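Local coordinates for cytosine-specific methyltransferase (Escherichia coli O157:H7 EDL933, PDB 3G7U), which probably transfers a methyl group from S-adenosyl-L-methionine to carbon 5 of cytosine in DNA, as other C5-methyltransferases do, at residues H35-H40 against S47-E52. Sequence-based numbering, arbitrary orientation.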
loop_
_atom_site.group_PDB
_atom_site.type_symbol
_atom_site.label_atom_id
_atom_site.label_comp_id
_atom_site.label_asym_id
_atom_site.label_seq_id
_atom_site.Cartn_x
_atom_site.Cartn_y
_atom_site.Cartn_z
ATOM N N HIS A 35 2.751 10.205 11.910
ATOM C CA HIS A 35 1.515 10.324 11.155
ATOM C C HIS A 35 1.083 9.010 10.474
ATOM O O HIS A 35 -0.105 8.671 10.468
ATOM C CB HIS A 35 1.651 11.411 10.089
ATOM C CG HIS A 35 1.870 12.767 10.668
ATOM N ND1 HIS A 35 0.893 13.437 11.373
ATOM C CD2 HIS A 35 2.967 13.556 10.701
ATOM C CE1 HIS A 35 1.368 14.596 11.786
ATOM N NE2 HIS A 35 2.623 14.695 11.388
ATOM N N ALA A 36 2.054 8.323 9.879
ATOM C CA ALA A 36 1.811 7.050 9.223
ATOM C C ALA A 36 1.311 6.039 10.224
ATOM O O ALA A 36 0.288 5.397 9.997
ATOM C CB ALA A 36 3.060 6.556 8.542
ATOM N N ILE A 37 1.990 5.914 11.372
ATOM C CA ILE A 37 1.526 4.900 12.315
ATOM C C ILE A 37 0.211 5.256 13.007
ATOM O O ILE A 37 -0.591 4.361 13.320
ATOM C CB ILE A 37 2.592 4.506 13.384
ATOM C CG1 ILE A 37 2.290 3.094 13.915
ATOM C CG2 ILE A 37 2.693 5.563 14.511
ATOM C CD1 ILE A 37 3.324 2.599 14.875
ATOM N N ASN A 38 -0.057 6.542 13.235
ATOM C CA ASN A 38 -1.354 6.920 13.748
ATOM C C ASN A 38 -2.423 6.545 12.749
ATOM O O ASN A 38 -3.490 6.063 13.118
ATOM C CB ASN A 38 -1.394 8.429 14.043
ATOM C CG ASN A 38 -0.658 8.774 15.319
ATOM O OD1 ASN A 38 -0.309 7.886 16.105
ATOM N ND2 ASN A 38 -0.409 10.066 15.531
ATOM N N THR A 39 -2.146 6.765 11.480
ATOM C CA THR A 39 -3.147 6.367 10.470
ATOM C C THR A 39 -3.346 4.845 10.395
ATOM O O THR A 39 -4.472 4.346 10.223
ATOM C CB THR A 39 -2.848 6.971 9.087
ATOM O OG1 THR A 39 -2.966 8.396 9.210
ATOM C CG2 THR A 39 -3.835 6.445 8.044
ATOM N N HIS A 40 -2.250 4.105 10.568
ATOM C CA HIS A 40 -2.342 2.658 10.583
ATOM C C HIS A 40 -3.271 2.271 11.740
ATOM O O HIS A 40 -4.200 1.448 11.549
ATOM C CB HIS A 40 -0.953 2.030 10.730
ATOM C CG HIS A 40 -0.930 0.574 10.405
ATOM N ND1 HIS A 40 -1.458 -0.383 11.262
ATOM C CD2 HIS A 40 -0.409 -0.101 9.355
ATOM C CE1 HIS A 40 -1.306 -1.575 10.720
ATOM N NE2 HIS A 40 -0.648 -1.437 9.580
ATOM N N SER A 47 -4.611 -4.109 15.855
ATOM C CA SER A 47 -3.208 -4.464 15.743
ATOM C C SER A 47 -2.437 -3.725 16.804
ATOM O O SER A 47 -2.849 -2.643 17.194
ATOM C CB SER A 47 -2.672 -4.045 14.364
ATOM O OG SER A 47 -3.425 -4.721 13.371
ATOM N N LEU A 48 -1.320 -4.274 17.259
ATOM C CA LEU A 48 -0.435 -3.544 18.150
ATOM C C LEU A 48 0.360 -2.559 17.298
ATOM O O LEU A 48 0.656 -2.866 16.162
ATOM C CB LEU A 48 0.564 -4.474 18.822
ATOM C CG LEU A 48 -0.082 -5.495 19.760
ATOM C CD1 LEU A 48 1.055 -6.268 20.423
ATOM C CD2 LEU A 48 -0.874 -4.733 20.782
ATOM N N HIS A 49 0.686 -1.397 17.856
ATOM C CA HIS A 49 1.460 -0.380 17.108
ATOM C C HIS A 49 2.682 -0.003 17.842
ATOM O O HIS A 49 2.611 0.429 19.002
ATOM C CB HIS A 49 0.568 0.834 16.822
ATOM C CG HIS A 49 -0.482 0.528 15.821
ATOM N ND1 HIS A 49 -1.731 0.046 16.164
ATOM C CD2 HIS A 49 -0.432 0.504 14.467
ATOM C CE1 HIS A 49 -2.404 -0.254 15.069
ATOM N NE2 HIS A 49 -1.634 0.008 14.026
ATOM N N VAL A 50 3.821 -0.177 17.179
ATOM C CA VAL A 50 5.101 0.084 17.803
ATOM C C VAL A 50 5.760 1.138 16.938
ATOM O O VAL A 50 6.096 0.865 15.776
ATOM C CB VAL A 50 5.913 -1.203 17.844
ATOM C CG1 VAL A 50 7.356 -0.943 18.282
ATOM C CG2 VAL A 50 5.251 -2.192 18.821
ATOM N N GLN A 51 5.892 2.350 17.486
ATOM C CA GLN A 51 6.573 3.431 16.760
ATOM C C GLN A 51 8.036 3.390 17.081
ATOM O O GLN A 51 8.453 3.950 18.078
ATOM C CB GLN A 51 5.976 4.786 17.130
ATOM C CG GLN A 51 6.575 5.928 16.297
ATOM C CD GLN A 51 6.211 7.285 16.808
ATOM O OE1 GLN A 51 5.357 7.438 17.685
ATOM N NE2 GLN A 51 6.814 8.297 16.214
ATOM N N GLU A 52 8.818 2.725 16.237
ATOM C CA GLU A 52 10.172 2.386 16.584
ATOM C C GLU A 52 11.022 2.211 15.339
ATOM O O GLU A 52 10.541 1.810 14.295
ATOM C CB GLU A 52 10.188 1.116 17.456
ATOM C CG GLU A 52 11.530 0.926 18.241
ATOM C CD GLU A 52 11.907 2.214 18.905
ATOM O OE1 GLU A 52 11.356 2.428 19.969
ATOM O OE2 GLU A 52 12.633 3.074 18.297
#
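Ile37 and His40, one helical turn apart, both meet His49 where the helix of a beta-alpha-beta unit (strand 25-30, helix 34-43, strand 48-50) packs on its second strand, at the edge of the Rossmann-like sheet of this methyltransferase. Helix and strand axes run antiparallel with a closest approach of 9.2 Å, as expected for a crossover connection that returns to a parallel sheet. The polar link is a hydrogen bond between His40 ND1 and His49 NE2, 2.8 Å long and moderately bent at 147°; either nitrogen could be the donor. Each bonding nitrogen lies near the plane of the other ring, yet the planes are turned 66° apart, so the imidazoles meet rim to rim without stacking. The second nitrogen of the His40 ring, NE2, bonds to Ser16 OG, so both its nitrogens are engaged, which should hold the rotation of the ring. Ile37 supplies the apolar part: with CG1 anti to the backbone N (chi1 -156°) and CD1 continuing the extended chain, its longer branch reaches the strand. CG1 approaches His49 CD2 obliquely at 3.8 Å. Gln51 CB lies 4.1 Å from Ile37 CD1, a loose aliphatic contact, while its NE2 bonds to Ile32 O. The ethyl branch of Ile37 ends against the Val50-Gln51 peptide, its CD1 3.4 Å from Val50 O and 3.7 Å from Gln51 N.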